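Local coordinates for leucine aminopeptidase 2 (Saccharomyces cerevisiae, PDB 2XQ0), which preferentially removes N-terminal residues from di- and tripeptides as a zinc-dependent M1-family aminopeptidase and, in vitro, also shows low epoxide hydrolase activity, at residues L288-R293 with S554-V559; D472-L477 with S508-L513. All blocks are in the same frame, centred on the assembly; numbering follows the deposited sequence.

Contact 1 of 2, residues L288-R293 with S554-V559; sequences LLAHDR and SQNAEV. Unlike the reference sequence in segment 288-293: Leu289 (reference Ile).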
loop_
_atom_site.group_PDB
_atom_site.type_symbol
_atom_site.label_atom_id
_atom_site.label_comp_id
_atom_site.label_asym_id
_atom_site.label_seq_id
_atom_site.Cartn_x
_atom_site.Cartn_y
_atom_site.Cartn_z
ATOM N N LEU A 288 -12.143 -1.812 -6.000
ATOM C CA LEU A 288 -12.696 -0.741 -5.187
ATOM C C LEU A 288 -14.110 -0.430 -5.658
ATOM O O LEU A 288 -14.912 0.118 -4.906
ATOM C CB LEU A 288 -11.849 0.539 -5.263
ATOM C CG LEU A 288 -10.505 0.578 -4.530
ATOM C CD1 LEU A 288 -10.083 2.025 -4.294
ATOM C CD2 LEU A 288 -10.617 -0.171 -3.210
ATOM N N LEU A 289 -14.413 -0.769 -6.907
ATOM C CA LEU A 289 -15.729 -0.492 -7.450
ATOM C C LEU A 289 -16.745 -1.531 -7.009
ATOM O O LEU A 289 -16.700 -2.688 -7.443
ATOM C CB LEU A 289 -15.696 -0.415 -8.972
ATOM C CG LEU A 289 -15.432 0.995 -9.482
ATOM C CD1 LEU A 289 -14.028 1.447 -9.091
ATOM C CD2 LEU A 289 -15.641 1.040 -10.980
ATOM N N ALA A 290 -17.678 -1.098 -6.165
ATOM C CA ALA A 290 -18.688 -1.981 -5.614
ATOM C C ALA A 290 -20.091 -1.553 -6.050
ATOM O O ALA A 290 -21.078 -2.238 -5.770
ATOM C CB ALA A 290 -18.580 -2.005 -4.098
ATOM N N HIS A 291 -20.172 -0.417 -6.734
ATOM C CA HIS A 291 -21.446 0.108 -7.240
ATOM C C HIS A 291 -22.338 0.723 -6.164
ATOM O O HIS A 291 -23.454 1.143 -6.456
ATOM C CB HIS A 291 -22.219 -0.952 -8.048
ATOM C CG HIS A 291 -21.480 -1.441 -9.257
ATOM N ND1 HIS A 291 -20.696 -2.577 -9.242
ATOM C CD2 HIS A 291 -21.379 -0.932 -10.506
ATOM C CE1 HIS A 291 -20.154 -2.752 -10.435
ATOM N NE2 HIS A 291 -20.551 -1.767 -11.221
ATOM N N ASP A 292 -21.843 0.794 -4.935
ATOM C CA ASP A 292 -22.599 1.435 -3.856
ATOM C C ASP A 292 -21.757 2.432 -3.058
ATOM O O ASP A 292 -22.279 3.146 -2.197
ATOM C CB ASP A 292 -23.176 0.381 -2.913
ATOM C CG ASP A 292 -22.103 -0.459 -2.259
ATOM O OD1 ASP A 292 -20.908 -0.159 -2.462
ATOM O OD2 ASP A 292 -22.452 -1.419 -1.543
ATOM N N ARG A 293 -20.457 2.466 -3.347
ATOM C CA ARG A 293 -19.510 3.354 -2.671
ATOM C C ARG A 293 -19.046 2.879 -1.295
ATOM O O ARG A 293 -18.720 3.698 -0.437
ATOM C CB ARG A 293 -20.056 4.779 -2.589
ATOM C CG ARG A 293 -20.218 5.413 -3.940
ATOM C CD ARG A 293 -21.059 6.665 -3.896
ATOM N NE ARG A 293 -21.158 7.270 -5.219
ATOM C CZ ARG A 293 -22.029 8.219 -5.541
ATOM N NH1 ARG A 293 -22.898 8.659 -4.638
ATOM N NH2 ARG A 293 -22.041 8.722 -6.765
ATOM N N SER A 554 -23.907 -9.698 -3.286
ATOM C CA SER A 554 -23.068 -8.503 -3.163
ATOM C C SER A 554 -22.077 -8.333 -4.306
ATOM O O SER A 554 -21.437 -9.298 -4.727
ATOM C CB SER A 554 -22.298 -8.536 -1.838
ATOM O OG SER A 554 -21.404 -7.438 -1.732
ATOM N N GLN A 555 -21.939 -7.101 -4.798
ATOM C CA GLN A 555 -20.922 -6.790 -5.796
ATOM C C GLN A 555 -19.645 -6.235 -5.157
ATOM O O GLN A 555 -18.784 -5.700 -5.852
ATOM C CB GLN A 555 -21.457 -5.786 -6.811
ATOM C CG GLN A 555 -22.862 -6.070 -7.276
ATOM C CD GLN A 555 -23.169 -5.378 -8.578
ATOM O OE1 GLN A 555 -24.185 -4.693 -8.708
ATOM N NE2 GLN A 555 -22.284 -5.542 -9.557
ATOM N N ASN A 556 -19.543 -6.352 -3.835
ATOM C CA ASN A 556 -18.357 -5.915 -3.093
ATOM C C ASN A 556 -17.378 -7.063 -2.947
ATOM O O ASN A 556 -17.660 -8.030 -2.263
ATOM C CB ASN A 556 -18.757 -5.380 -1.716
ATOM C CG ASN A 556 -17.583 -4.743 -0.956
ATOM O OD1 ASN A 556 -16.456 -5.228 -0.998
ATOM N ND2 ASN A 556 -17.861 -3.653 -0.257
ATOM N N ALA A 557 -16.223 -6.956 -3.594
ATOM C CA ALA A 557 -15.230 -8.027 -3.591
ATOM C C ALA A 557 -14.788 -8.411 -2.190
ATOM O O ALA A 557 -14.346 -9.536 -1.958
ATOM C CB ALA A 557 -14.015 -7.625 -4.426
ATOM N N GLU A 558 -14.877 -7.464 -1.263
ATOM C CA GLU A 558 -14.491 -7.718 0.126
ATOM C C GLU A 558 -15.461 -8.669 0.807
ATOM O O GLU A 558 -15.052 -9.555 1.557
ATOM C CB GLU A 558 -14.453 -6.415 0.932
ATOM C CG GLU A 558 -13.343 -5.470 0.556
ATOM C CD GLU A 558 -12.068 -5.767 1.305
ATOM O OE1 GLU A 558 -12.075 -6.711 2.126
ATOM O OE2 GLU A 558 -11.068 -5.055 1.084
ATOM N N VAL A 559 -16.755 -8.449 0.579
ATOM C CA VAL A 559 -17.786 -9.300 1.151
ATOM C C VAL A 559 -17.846 -10.622 0.394
ATOM O O VAL A 559 -17.965 -11.690 0.990
ATOM C CB VAL A 559 -19.174 -8.656 1.072
ATOM C CG1 VAL A 559 -20.236 -9.693 1.444
ATOM C CG2 VAL A 559 -19.262 -7.412 1.979
HETATM O O HOH W 1 -15.850 -4.418 -4.896
#
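Ala290 and Asn556 form the tight part of this contact, where a loop of the M1 catalytic domain meets the N-terminal end of helix 557-569 in the C-terminal helical region. The Ala290 methyl CB sits 4.0 Å from Asn556 CA, the two CB atoms are 4.1 Å apart, and both residues are buried. Asn556 is fixed from several directions. Its backbone N donates to Ser554 OG at 3.0 Å, closing an ST turn. Its CG lies anti to the backbone N (chi1 -173°), and OD1 accepts from Glu558 N at 2.8 Å in the carbonyl plane, an N-cap bond, while ND2 binds Asn295 OD1. A water adds a second link: it accepts from Ala557 N at 2.9 Å and donates weakly to Leu289 O.

The other side is exposed and looser. Gln555 CB still rests 3.7 Å from Ala290 O, but farther out the extended Gln555 chain crosses His291 at about a right angle, the amide and ring planes 23° apart. NE2 of Gln555 comes within 3.4 Å of His291 ND1 at a poor angle for a hydrogen bond. Glu238 accepts from Ala290 N through OE2 and from His291 N through OE1. Between the two segments themselves there is therefore only van der Waals packing and a water with one weak leg; a direct polar tie is Asn556 ND2 to Asn295 OD1, just beyond the loop segment.

Contact 2 of 2, residues D472-L477 with S508-L513; sequences DNVYQL and SNQLVL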
loop_
_atom_site.group_PDB
_atom_site.type_symbol
_atom_site.label_atom_id
_atom_site.label_comp_id
_atom_site.label_asym_id
_atom_site.label_seq_id
_atom_site.Cartn_x
_atom_site.Cartn_y
_atom_site.Cartn_z
ATOM N N ASP A 472 -20.685 -4.318 18.051
ATOM C CA ASP A 472 -21.426 -5.081 19.047
ATOM C C ASP A 472 -22.577 -5.893 18.454
ATOM O O ASP A 472 -22.757 -7.060 18.775
ATOM C CB ASP A 472 -21.951 -4.143 20.136
ATOM C CG ASP A 472 -20.845 -3.596 21.015
ATOM O OD1 ASP A 472 -19.819 -4.294 21.180
ATOM O OD2 ASP A 472 -21.009 -2.475 21.549
ATOM N N ASN A 473 -23.371 -5.246 17.620
ATOM C CA ASN A 473 -24.420 -5.910 16.851
ATOM C C ASN A 473 -23.864 -7.085 16.033
ATOM O O ASN A 473 -24.458 -8.171 15.976
ATOM C CB ASN A 473 -25.032 -4.877 15.915
ATOM C CG ASN A 473 -24.003 -3.833 15.461
ATOM O OD1 ASN A 473 -23.117 -4.127 14.652
ATOM N ND2 ASN A 473 -24.105 -2.617 16.003
ATOM N N VAL A 474 -22.700 -6.869 15.427
ATOM C CA VAL A 474 -22.055 -7.889 14.609
ATOM C C VAL A 474 -21.641 -9.070 15.449
ATOM O O VAL A 474 -21.962 -10.217 15.137
ATOM C CB VAL A 474 -20.811 -7.316 13.920
ATOM C CG1 VAL A 474 -20.042 -8.412 13.206
ATOM C CG2 VAL A 474 -21.229 -6.210 12.949
ATOM N N TYR A 475 -20.929 -8.787 16.531
ATOM C CA TYR A 475 -20.512 -9.831 17.456
ATOM C C TYR A 475 -21.706 -10.606 18.016
ATOM O O TYR A 475 -21.675 -11.834 18.089
ATOM C CB TYR A 475 -19.683 -9.225 18.591
ATOM C CG TYR A 475 -18.319 -8.732 18.146
ATOM C CD1 TYR A 475 -17.564 -9.456 17.241
ATOM C CD2 TYR A 475 -17.786 -7.548 18.643
ATOM C CE1 TYR A 475 -16.309 -9.009 16.836
ATOM C CE2 TYR A 475 -16.535 -7.097 18.244
ATOM C CZ TYR A 475 -15.803 -7.829 17.344
ATOM O OH TYR A 475 -14.555 -7.381 16.948
ATOM N N GLN A 476 -22.754 -9.902 18.422
ATOM C CA GLN A 476 -23.947 -10.589 18.916
ATOM C C GLN A 476 -24.526 -11.596 17.921
ATOM O O GLN A 476 -24.841 -12.717 18.295
ATOM C CB GLN A 476 -25.020 -9.600 19.348
ATOM C CG GLN A 476 -24.624 -8.799 20.568
ATOM C CD GLN A 476 -25.655 -7.756 20.925
ATOM O OE1 GLN A 476 -26.849 -7.939 20.676
ATOM N NE2 GLN A 476 -25.204 -6.653 21.514
ATOM N N LEU A 477 -24.667 -11.196 16.664
ATOM C CA LEU A 477 -25.241 -12.079 15.660
ATOM C C LEU A 477 -24.367 -13.296 15.422
ATOM O O LEU A 477 -24.872 -14.418 15.389
ATOM C CB LEU A 477 -25.478 -11.346 14.339
ATOM C CG LEU A 477 -26.235 -12.143 13.273
ATOM C CD1 LEU A 477 -27.650 -12.473 13.768
ATOM C CD2 LEU A 477 -26.290 -11.365 11.971
ATOM N N SER A 508 -20.807 -2.798 4.547
ATOM C CA SER A 508 -19.960 -3.863 4.014
ATOM C C SER A 508 -18.860 -4.247 5.007
ATOM O O SER A 508 -18.501 -5.413 5.121
ATOM C CB SER A 508 -19.351 -3.459 2.668
ATOM O OG SER A 508 -18.373 -2.448 2.832
ATOM N N ASN A 509 -18.327 -3.256 5.716
ATOM C CA ASN A 509 -17.345 -3.515 6.752
ATOM C C ASN A 509 -17.924 -4.398 7.847
ATOM O O ASN A 509 -17.249 -5.272 8.388
ATOM C CB ASN A 509 -16.848 -2.197 7.354
ATOM C CG ASN A 509 -16.005 -1.389 6.384
ATOM O OD1 ASN A 509 -15.061 -1.904 5.777
ATOM N ND2 ASN A 509 -16.339 -0.111 6.242
ATOM N N GLN A 510 -19.186 -4.158 8.178
ATOM C CA GLN A 510 -19.837 -4.933 9.211
ATOM C C GLN A 510 -20.100 -6.348 8.715
ATOM O O GLN A 510 -19.906 -7.314 9.468
ATOM C CB GLN A 510 -21.118 -4.236 9.681
ATOM C CG GLN A 510 -20.841 -3.000 10.522
ATOM C CD GLN A 510 -22.091 -2.226 10.840
ATOM O OE1 GLN A 510 -22.893 -1.949 9.956
ATOM N NE2 GLN A 510 -22.275 -1.890 12.106
ATOM N N LEU A 511 -20.524 -6.474 7.454
ATOM C CA LEU A 511 -20.673 -7.792 6.833
ATOM C C LEU A 511 -19.352 -8.552 6.818
ATOM O O LEU A 511 -19.300 -9.740 7.151
ATOM C CB LEU A 511 -21.218 -7.672 5.401
ATOM C CG LEU A 511 -22.688 -7.265 5.269
ATOM C CD1 LEU A 511 -23.047 -6.962 3.820
ATOM C CD2 LEU A 511 -23.600 -8.347 5.831
ATOM N N VAL A 512 -18.279 -7.871 6.423
ATOM C CA VAL A 512 -16.959 -8.473 6.439
ATOM C C VAL A 512 -16.574 -8.956 7.841
ATOM O O VAL A 512 -16.154 -10.110 8.015
ATOM C CB VAL A 512 -15.911 -7.508 5.859
ATOM C CG1 VAL A 512 -14.515 -8.008 6.131
ATOM C CG2 VAL A 512 -16.147 -7.345 4.351
ATOM N N LEU A 513 -16.729 -8.085 8.837
ATOM C CA LEU A 513 -16.468 -8.460 10.226
ATOM C C LEU A 513 -17.365 -9.612 10.678
ATOM O O LEU A 513 -16.908 -10.543 11.340
ATOM C CB LEU A 513 -16.640 -7.267 11.171
ATOM C CG LEU A 513 -16.396 -7.589 12.664
ATOM C CD1 LEU A 513 -14.959 -8.019 12.927
ATOM C CD2 LEU A 513 -16.736 -6.413 13.527
#
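Gln510 NE2 donates a hydrogen bond to Leu470 O, one turn before Asn473 on helix 469-484, and so ties the side chain of one helix to the backbone of the other. The same nitrogen also lies 3.5 Å from Asn473 OD1, but the angle is poor and the two amide planes stand 86° apart; this pair is a close approach, not a bond. Asn473 OD1 instead turns back on its own helix, accepting weakly from Val474 N at 2.9 Å.

Beside this polar pair the packing is apolar, with Val474, Gln510 and Leu513 buried, and Val474 carries it by dividing its two methyls between two partners. With CG1 anti to the backbone N (chi1 173°), that methyl approaches Leu513 CG to 3.8 Å, while CG2, beside the backbone N, meets Gln510 CB, also at 3.8 Å. An alanine here would probably leave gaps against Leu513 CG and Gln510 CB, where the two methyls now pack. Tyr475 extends the apolar surface: its ring and the Leu513 side chain cross at about a right angle, with CZ 4.2 Å from Leu513 CD2. His523 stacks on the tyrosine ring, and Phe346 and Ile350 of helix 341-360 touch Leu513.

The axes of 472-477 and 508-513 approach to 9.6 Å and run in similar directions, crossing at -33°. Such side-by-side packing of helices with the same sense is consistent with neighbours in one layer of the helical C-terminal domain of leukotriene A4 hydrolase relatives.

From the N terminus, the chain passes the zinc-binding catalytic domain, where 288-293 lies in the loop just ahead of helix 297-311, which carries the zinc-binding His301 and His305. Helix 469-484 and then helix 508-519 follow, and contact 2 closes a short loop of about 30 residues between them. Only later does 554-559 return to the 288-293 loop, so contact 1 closes a much longer, largely helical excursion that contains contact 2 entirely. Their centres are about 17 Å apart, yet they touch: Asn556 ND2 lies 3.3 Å from Ser508 CB, and Val559 packs on Val512. Contact 2 pairs helices 469-484 and 508-519, while contact 1 ties the C-terminal helical region to the catalytic domain.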